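Local coordinates for protein HpuA (Kingella denitrificans ATCC 33394, PDB 5EC6) that probably serves as an outer-membrane lipoprotein receptor that binds haemoglobin, so that its haem iron can be taken up, at residues P27-Q39 with G47-P59. Numbering follows the deposited sequence.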
ATOM      1  N   PRO A  27      18.926  17.592  14.699  1.00 25.98           N
ATOM      2  CA  PRO A  27      20.091  17.152  13.958  1.00 26.67           C
ATOM      3  C   PRO A  27      20.240  15.623  13.890  1.00 23.92           C
ATOM      4  O   PRO A  27      20.988  15.122  13.084  1.00 28.16           O
ATOM      5  CB  PRO A  27      21.272  17.810  14.705  1.00 29.63           C
ATOM      6  CG  PRO A  27      20.753  18.116  16.045  1.00 29.73           C
ATOM      7  CD  PRO A  27      19.265  18.255  15.965  1.00 30.02           C
ATOM      8  N   ASN A  28      19.475  14.914  14.715  1.00 24.88           N
ATOM      9  CA  ASN A  28      19.512  13.464  14.696  1.00 24.96           C
ATOM     10  C   ASN A  28      18.558  12.868  13.664  1.00 23.04           C
ATOM     11  O   ASN A  28      18.561  11.665  13.464  1.00 22.53           O
ATOM     12  CB  ASN A  28      19.144  12.932  16.059  1.00 28.19           C
ATOM     13  CG  ASN A  28      20.282  13.102  17.043  1.00 31.12           C
ATOM     14  OD1 ASN A  28      21.445  13.105  16.651  1.00 35.91           O
ATOM     15  ND2 ASN A  28      19.956  13.243  18.281  1.00 41.62           N
ATOM     16  N   ILE A  29      17.751  13.712  13.020  1.00 23.21           N
ATOM     17  CA  ILE A  29      16.791  13.226  12.017  1.00 23.43           C
ATOM     18  C   ILE A  29      17.100  13.975  10.739  1.00 24.54           C
ATOM     19  O   ILE A  29      16.899  15.185  10.702  1.00 29.08           O
ATOM     20  CB  ILE A  29      15.359  13.450  12.491  1.00 23.68           C
ATOM     21  CG1 ILE A  29      15.112  12.647  13.769  1.00 24.71           C
ATOM     22  CG2 ILE A  29      14.339  13.033  11.402  1.00 26.00           C
ATOM     23  CD1 ILE A  29      13.792  12.886  14.418  1.00 27.95           C
ATOM     24  N   VAL A  30      17.643  13.279   9.747  1.00 22.08           N
ATOM     25  CA  VAL A  30      18.169  13.871   8.540  1.00 23.85           C
ATOM     26  C   VAL A  30      17.482  13.312   7.286  1.00 25.30           C
ATOM     27  O   VAL A  30      17.447  12.111   7.041  1.00 21.35           O
ATOM     28  CB  VAL A  30      19.658  13.614   8.425  1.00 26.20           C
ATOM     29  CG1 VAL A  30      20.260  14.256   7.183  1.00 28.94           C
ATOM     30  CG2 VAL A  30      20.358  14.105   9.706  1.00 28.52           C
ATOM     31  N   ALA A  31      16.965  14.219   6.457  1.00 25.71           N
ATOM     32  CA  ALA A  31      16.282  13.802   5.263  1.00 25.99           C
ATOM     33  C   ALA A  31      17.261  13.110   4.348  1.00 25.44           C
ATOM     34  O   ALA A  31      18.430  13.528   4.187  1.00 26.42           O
ATOM     35  CB  ALA A  31      15.627  15.004   4.572  1.00 29.16           C
ATOM     36  N   ASP A  32      16.809  12.003   3.766  1.00 23.90           N
ATOM     37  CA  ASP A  32      17.639  11.179   2.917  1.00 26.72           C
ATOM     38  C   ASP A  32      17.362  11.566   1.458  1.00 29.98           C
ATOM     39  O   ASP A  32      16.256  11.333   0.943  1.00 27.55           O
ATOM     40  CB  ASP A  32      17.344   9.692   3.179  1.00 28.27           C
ATOM     41  CG  ASP A  32      18.338   8.763   2.518  1.00 31.68           C
ATOM     42  OD1 ASP A  32      18.977   9.168   1.527  1.00 35.34           O
ATOM     43  OD2 ASP A  32      18.445   7.596   2.955  1.00 32.05           O
ATOM     44  N   THR A  33      18.363  12.142   0.802  1.00 30.35           N
ATOM     45  CA  THR A  33      18.205  12.613  -0.581  1.00 36.58           C
ATOM     46  C   THR A  33      18.791  11.646  -1.621  1.00 36.06           C
ATOM     47  O   THR A  33      18.825  11.957  -2.812  1.00 38.37           O
ATOM     48  CB  THR A  33      18.882  13.985  -0.750  1.00 36.03           C
ATOM     49  OG1 THR A  33      20.217  13.872  -0.287  1.00 39.64           O
ATOM     50  CG2 THR A  33      18.179  15.022   0.058  1.00 40.64           C
ATOM     51  N   SER A  34      19.244  10.486  -1.182  1.00 32.74           N
ATOM     52  CA  SER A  34      19.850   9.518  -2.089  1.00 33.32           C
ATOM     53  C   SER A  34      18.830   8.993  -3.120  1.00 35.25           C
ATOM     54  O   SER A  34      17.621   8.810  -2.818  1.00 31.92           O
ATOM     55  CB  SER A  34      20.484   8.384  -1.301  1.00 35.30           C
ATOM     56  OG  SER A  34      19.510   7.440  -0.868  1.00 35.66           O
ATOM     57  N   THR A  35      19.303   8.727  -4.339  1.00 34.81           N
ATOM     58  CA  THR A  35      18.407   8.246  -5.398  1.00 33.03           C
ATOM     59  C   THR A  35      17.827   6.889  -5.025  1.00 33.28           C
ATOM     60  O   THR A  35      16.669   6.572  -5.328  1.00 31.19           O
ATOM     61  CB  THR A  35      19.119   8.159  -6.782  1.00 40.41           C
ATOM     62  OG1 THR A  35      20.100   7.130  -6.730  1.00 41.47           O
ATOM     63  CG2 THR A  35      19.788   9.463  -7.141  1.00 40.63           C
ATOM     64  N   ASP A  36      18.638   6.084  -4.344  1.00 31.76           N
ATOM     65  CA  ASP A  36      18.271   4.757  -3.947  1.00 33.48           C
ATOM     66  C   ASP A  36      17.016   4.718  -3.047  1.00 28.58           C
ATOM     67  O   ASP A  36      16.339   3.677  -2.962  1.00 30.93           O
ATOM     68  CB  ASP A  36      19.472   4.170  -3.178  1.00 36.18           C
ATOM     69  CG  ASP A  36      19.188   2.818  -2.585  1.00 44.61           C
ATOM     70  OD1 ASP A  36      19.066   1.854  -3.372  1.00 47.34           O
ATOM     71  OD2 ASP A  36      19.086   2.707  -1.334  1.00 48.60           O
ATOM     72  N   ARG A  37      16.766   5.799  -2.319  1.00 26.71           N
ATOM     73  CA  ARG A  37      15.699   5.791  -1.309  1.00 23.52           C
ATOM     74  C   ARG A  37      14.519   6.636  -1.731  1.00 24.10           C
ATOM     75  O   ARG A  37      13.590   6.772  -0.948  1.00 22.53           O
ATOM     76  CB  ARG A  37      16.196   6.264   0.068  1.00 22.61           C
ATOM     77  CG  ARG A  37      17.126   5.246   0.751  1.00 22.31           C
ATOM     78  CD  ARG A  37      16.401   4.123   1.438  1.00 23.87           C
ATOM     79  NE  ARG A  37      15.699   4.577   2.625  1.00 22.64           N
ATOM     80  CZ  ARG A  37      14.715   3.894   3.215  1.00 21.15           C
ATOM     81  NH1 ARG A  37      14.238   2.745   2.715  1.00 24.36           N
ATOM     82  NH2 ARG A  37      14.166   4.405   4.269  1.00 23.61           N
ATOM     83  N   GLU A  38      14.529   7.182  -2.955  1.00 23.92           N
ATOM     84  CA  GLU A  38      13.434   8.016  -3.427  1.00 25.56           C
ATOM     85  C   GLU A  38      12.094   7.280  -3.390  1.00 21.55           C
ATOM     86  O   GLU A  38      11.995   6.104  -3.741  1.00 22.96           O
ATOM     87  CB  GLU A  38      13.681   8.497  -4.852  1.00 28.94           C
ATOM     88  CG  GLU A  38      14.817   9.514  -4.965  1.00 36.48           C
ATOM     89  CD  GLU A  38      15.112   9.927  -6.399  1.00 43.96           C
ATOM     90  OE1 GLU A  38      14.575   9.270  -7.339  1.00 48.16           O
ATOM     91  OE2 GLU A  38      15.878  10.906  -6.555  1.00 46.61           O
ATOM     92  N   GLN A  39      11.094   7.982  -2.887  1.00 21.10           N
ATOM     93  CA  GLN A  39       9.761   7.390  -2.697  1.00 19.54           C
ATOM     94  C   GLN A  39       8.805   8.080  -3.688  1.00 20.01           C
ATOM     95  O   GLN A  39       9.034   9.203  -4.096  1.00 22.17           O
ATOM     96  CB  GLN A  39       9.269   7.603  -1.265  1.00 19.66           C
ATOM     97  CG  GLN A  39      10.174   7.001  -0.200  1.00 19.69           C
ATOM     98  CD  GLN A  39      10.174   5.502  -0.262  1.00 19.35           C
ATOM     99  OE1 GLN A  39       9.156   4.872  -0.066  1.00 20.75           O
ATOM    100  NE2 GLN A  39      11.298   4.936  -0.618  1.00 19.61           N
ATOM    101  N   GLY A  47      -0.013  14.968   1.209  1.00 18.94           N
ATOM    102  CA  GLY A  47       0.671  14.011   2.134  1.00 18.79           C
ATOM    103  C   GLY A  47       1.556  13.101   1.313  1.00 18.53           C
ATOM    104  O   GLY A  47       1.311  12.812   0.122  1.00 19.10           O
ATOM    105  N   SER A  48       2.662  12.660   1.908  1.00 17.39           N
ATOM    106  CA  SER A  48       3.566  11.754   1.227  1.00 17.58           C
ATOM    107  C   SER A  48       4.467  11.005   2.211  1.00 19.21           C
ATOM    108  O   SER A  48       4.636  11.436   3.376  1.00 19.84           O
ATOM    109  CB  SER A  48       4.410  12.498   0.193  1.00 20.20           C
ATOM    110  OG  SER A  48       5.342  13.365   0.790  1.00 22.93           O
ATOM    111  N   VAL A  49       5.014   9.888   1.757  1.00 17.59           N
ATOM    112  CA  VAL A  49       6.036   9.137   2.549  1.00 18.26           C
ATOM    113  C   VAL A  49       7.421   9.646   2.159  1.00 18.34           C
ATOM    114  O   VAL A  49       7.722   9.887   0.966  1.00 18.58           O
ATOM    115  CB  VAL A  49       5.893   7.611   2.423  1.00 17.17           C
ATOM    116  CG1 VAL A  49       4.689   7.117   3.166  1.00 17.39           C
ATOM    117  CG2 VAL A  49       5.900   7.134   0.969  1.00 19.67           C
ATOM    118  N   LYS A  50       8.293   9.863   3.173  1.00 16.66           N
ATOM    119  CA  LYS A  50       9.556  10.489   2.934  1.00 19.33           C
ATOM    120  C   LYS A  50      10.643   9.735   3.733  1.00 18.54           C
ATOM    121  O   LYS A  50      10.381   9.283   4.850  1.00 18.84           O
ATOM    122  CB  LYS A  50       9.534  11.948   3.355  1.00 21.93           C
ATOM    123  CG  LYS A  50       8.676  12.841   2.474  1.00 24.88           C
ATOM    124  CD  LYS A  50       8.965  14.295   2.719  1.00 31.46           C
ATOM    125  CE  LYS A  50       8.464  15.153   1.565  1.00 35.64           C
ATOM    126  NZ  LYS A  50       8.561  16.581   1.981  1.00 38.77           N
ATOM    127  N   PRO A  51      11.808   9.536   3.117  1.00 19.08           N
ATOM    128  CA  PRO A  51      12.896   8.754   3.790  1.00 18.36           C
ATOM    129  C   PRO A  51      13.809   9.648   4.642  1.00 19.54           C
ATOM    130  O   PRO A  51      14.130  10.790   4.265  1.00 18.76           O
ATOM    131  CB  PRO A  51      13.685   8.204   2.616  1.00 19.51           C
ATOM    132  CG  PRO A  51      13.546   9.249   1.537  1.00 20.61           C
ATOM    133  CD  PRO A  51      12.171   9.859   1.729  1.00 21.07           C
ATOM    134  N   PHE A  52      14.273   9.082   5.754  1.00 19.09           N
ATOM    135  CA  PHE A  52      15.141   9.782   6.705  1.00 20.03           C
ATOM    136  C   PHE A  52      16.217   8.820   7.208  1.00 21.71           C
ATOM    137  O   PHE A  52      16.071   7.604   7.178  1.00 20.75           O
ATOM    138  CB  PHE A  52      14.321  10.273   7.907  1.00 18.97           C
ATOM    139  CG  PHE A  52      13.479  11.463   7.603  1.00 20.04           C
ATOM    140  CD1 PHE A  52      12.208  11.276   7.064  1.00 20.00           C
ATOM    141  CD2 PHE A  52      13.978  12.733   7.752  1.00 21.45           C
ATOM    142  CE1 PHE A  52      11.434  12.342   6.775  1.00 21.32           C
ATOM    143  CE2 PHE A  52      13.214  13.832   7.411  1.00 24.26           C
ATOM    144  CZ  PHE A  52      11.943  13.624   6.933  1.00 22.07           C
ATOM    145  N   THR A  53      17.302   9.420   7.682  1.00 20.38           N
ATOM    146  CA  THR A  53      18.304   8.693   8.470  1.00 20.46           C
ATOM    147  C   THR A  53      18.212   9.224   9.878  1.00 19.93           C
ATOM    148  O   THR A  53      18.319  10.423  10.095  1.00 20.91           O
ATOM    149  CB  THR A  53      19.687   8.928   7.853  1.00 22.20           C
ATOM    150  OG1 THR A  53      19.694   8.421   6.510  1.00 23.85           O
ATOM    151  CG2 THR A  53      20.785   8.175   8.627  1.00 23.96           C
ATOM    152  N   ILE A  54      17.926   8.329  10.825  1.00 18.51           N
ATOM    153  CA  ILE A  54      17.559   8.712  12.156  1.00 18.11           C
ATOM    154  C   ILE A  54      18.538   8.071  13.153  1.00 20.59           C
ATOM    155  O   ILE A  54      18.728   6.842  13.149  1.00 20.85           O
ATOM    156  CB  ILE A  54      16.121   8.353  12.453  1.00 21.40           C
ATOM    157  CG1 ILE A  54      15.233   9.178  11.500  1.00 20.19           C
ATOM    158  CG2 ILE A  54      15.769   8.622  13.893  1.00 20.98           C
ATOM    159  CD1 ILE A  54      13.774   9.078  11.749  1.00 21.00           C
ATOM    160  N   THR A  55      19.075   8.924  14.012  1.00 19.13           N
ATOM    161  CA  THR A  55      20.020   8.490  15.065  1.00 20.37           C
ATOM    162  C   THR A  55      19.342   8.610  16.407  1.00 20.78           C
ATOM    163  O   THR A  55      18.696   9.635  16.727  1.00 21.85           O
ATOM    164  CB  THR A  55      21.304   9.306  14.956  1.00 19.65           C
ATOM    165  OG1 THR A  55      21.907   9.128  13.672  1.00 22.57           O
ATOM    166  CG2 THR A  55      22.329   8.848  16.006  1.00 22.14           C
ATOM    167  N   LYS A  56      19.450   7.540  17.211  1.00 20.67           N
ATOM    168  CA  LYS A  56      18.784   7.454  18.505  1.00 22.73           C
ATOM    169  C   LYS A  56      19.754   6.832  19.510  1.00 22.22           C
ATOM    170  O   LYS A  56      20.560   6.026  19.131  1.00 19.73           O
ATOM    171  CB  LYS A  56      17.570   6.509  18.487  1.00 28.20           C
ATOM    172  CG  LYS A  56      16.580   6.762  17.377  1.00 37.01           C
ATOM    173  CD  LYS A  56      15.392   5.817  17.463  1.00 40.12           C
ATOM    174  CE  LYS A  56      14.182   6.412  16.769  1.00 45.13           C
ATOM    175  NZ  LYS A  56      13.248   5.340  16.340  1.00 50.36           N
ATOM    176  N   PRO A  57      19.627   7.192  20.789  1.00 21.67           N
ATOM    177  CA  PRO A  57      20.524   6.552  21.775  1.00 21.58           C
ATOM    178  C   PRO A  57      20.141   5.088  21.990  1.00 19.74           C
ATOM    179  O   PRO A  57      18.963   4.741  21.973  1.00 21.07           O
ATOM    180  CB  PRO A  57      20.252   7.336  23.059  1.00 23.53           C
ATOM    181  CG  PRO A  57      18.938   7.952  22.865  1.00 25.43           C
ATOM    182  CD  PRO A  57      18.786   8.227  21.398  1.00 23.19           C
ATOM    183  N   SER A  58      21.152   4.232  22.211  1.00 19.37           N
ATOM    184  CA  SER A  58      20.886   2.856  22.537  1.00 18.27           C
ATOM    185  C   SER A  58      20.123   2.792  23.897  1.00 17.00           C
ATOM    186  O   SER A  58      20.534   3.488  24.837  1.00 18.09           O
ATOM    187  CB  SER A  58      22.214   2.106  22.722  1.00 17.35           C
ATOM    188  OG  SER A  58      21.978   0.801  23.232  1.00 17.39           O
ATOM    189  N   PRO A  59      19.105   1.925  24.023  1.00 18.30           N
ATOM    190  CA  PRO A  59      18.509   1.645  25.333  1.00 18.60           C
ATOM    191  C   PRO A  59      19.387   0.863  26.266  1.00 17.67           C
ATOM    192  O   PRO A  59      18.992   0.722  27.433  1.00 18.53           O
ATOM    193  CB  PRO A  59      17.270   0.800  24.996  1.00 20.04           C
ATOM    194  CG  PRO A  59      16.985   1.092  23.564  1.00 21.15           C
ATOM    195  CD  PRO A  59      18.324   1.266  22.959  1.00 20.45           C
TER
HETATM  196  O   HOH W   1      20.967  10.579  11.521  1.00 23.81           O
HETATM  197  O   HOH W   2      19.966  11.026   5.341  1.00 38.22           O
HETATM  198  O   HOH W   3      16.348   6.514   4.482  1.00 25.94           O
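Pro51 packs its ring into the bend of segment 27-39. Its CG lies 3.5 Å from the backbone O of Asp32 and also touches the carbonyl of Arg37, while its CD meets CG of Gln39. Arg37 runs past the ring in the opposite direction, its chain bent at both chi2 and chi3 (-81° and -70°). These bends let Arg37 NE donate to a water, which in turn donates to Asp32 OD2 and to the backbone O of Phe52, tying both segments together. Gln39 CB lies 3.5 Å from the backbone O of Val49. Gln39 folds back, and its NE2 bonds the backbone O of Arg37 at 3.0 Å; Thr155 OG1 also bonds this amide. An Asx turn starts the bend: Asp32 OD1 accepts from Ser34 N, and from Ser34 OG as well. Asp32 N donates to Pro51 O at 3.0 Å, from above the carbonyl plane.

Before Asp32 the segment pairs as a strand with 48-57. Val30 and Thr53 form a hydrogen-bonded pair, and Thr53 N reaches Val30 O at 2.8 Å, almost straight. Thr55 N does the same to Asn28 O. Phe52 turns its ring beside the short strand: CD2 is 3.7 Å from Ile29 CG2 and 3.6 Å from Ala31 CA. Tyr80 meets this ring at about 90°. Ile29 and Ile54, a non-hydrogen-bonded pair, run alongside each other on one face, CG2 of Ile29 against CG1 of Ile54 at 4.0 Å. Strand 65-74 pairs with the other edge of strand 48-57. Strand 29-31 is one of the two edge strands, within this chain, of a small antiparallel sheet.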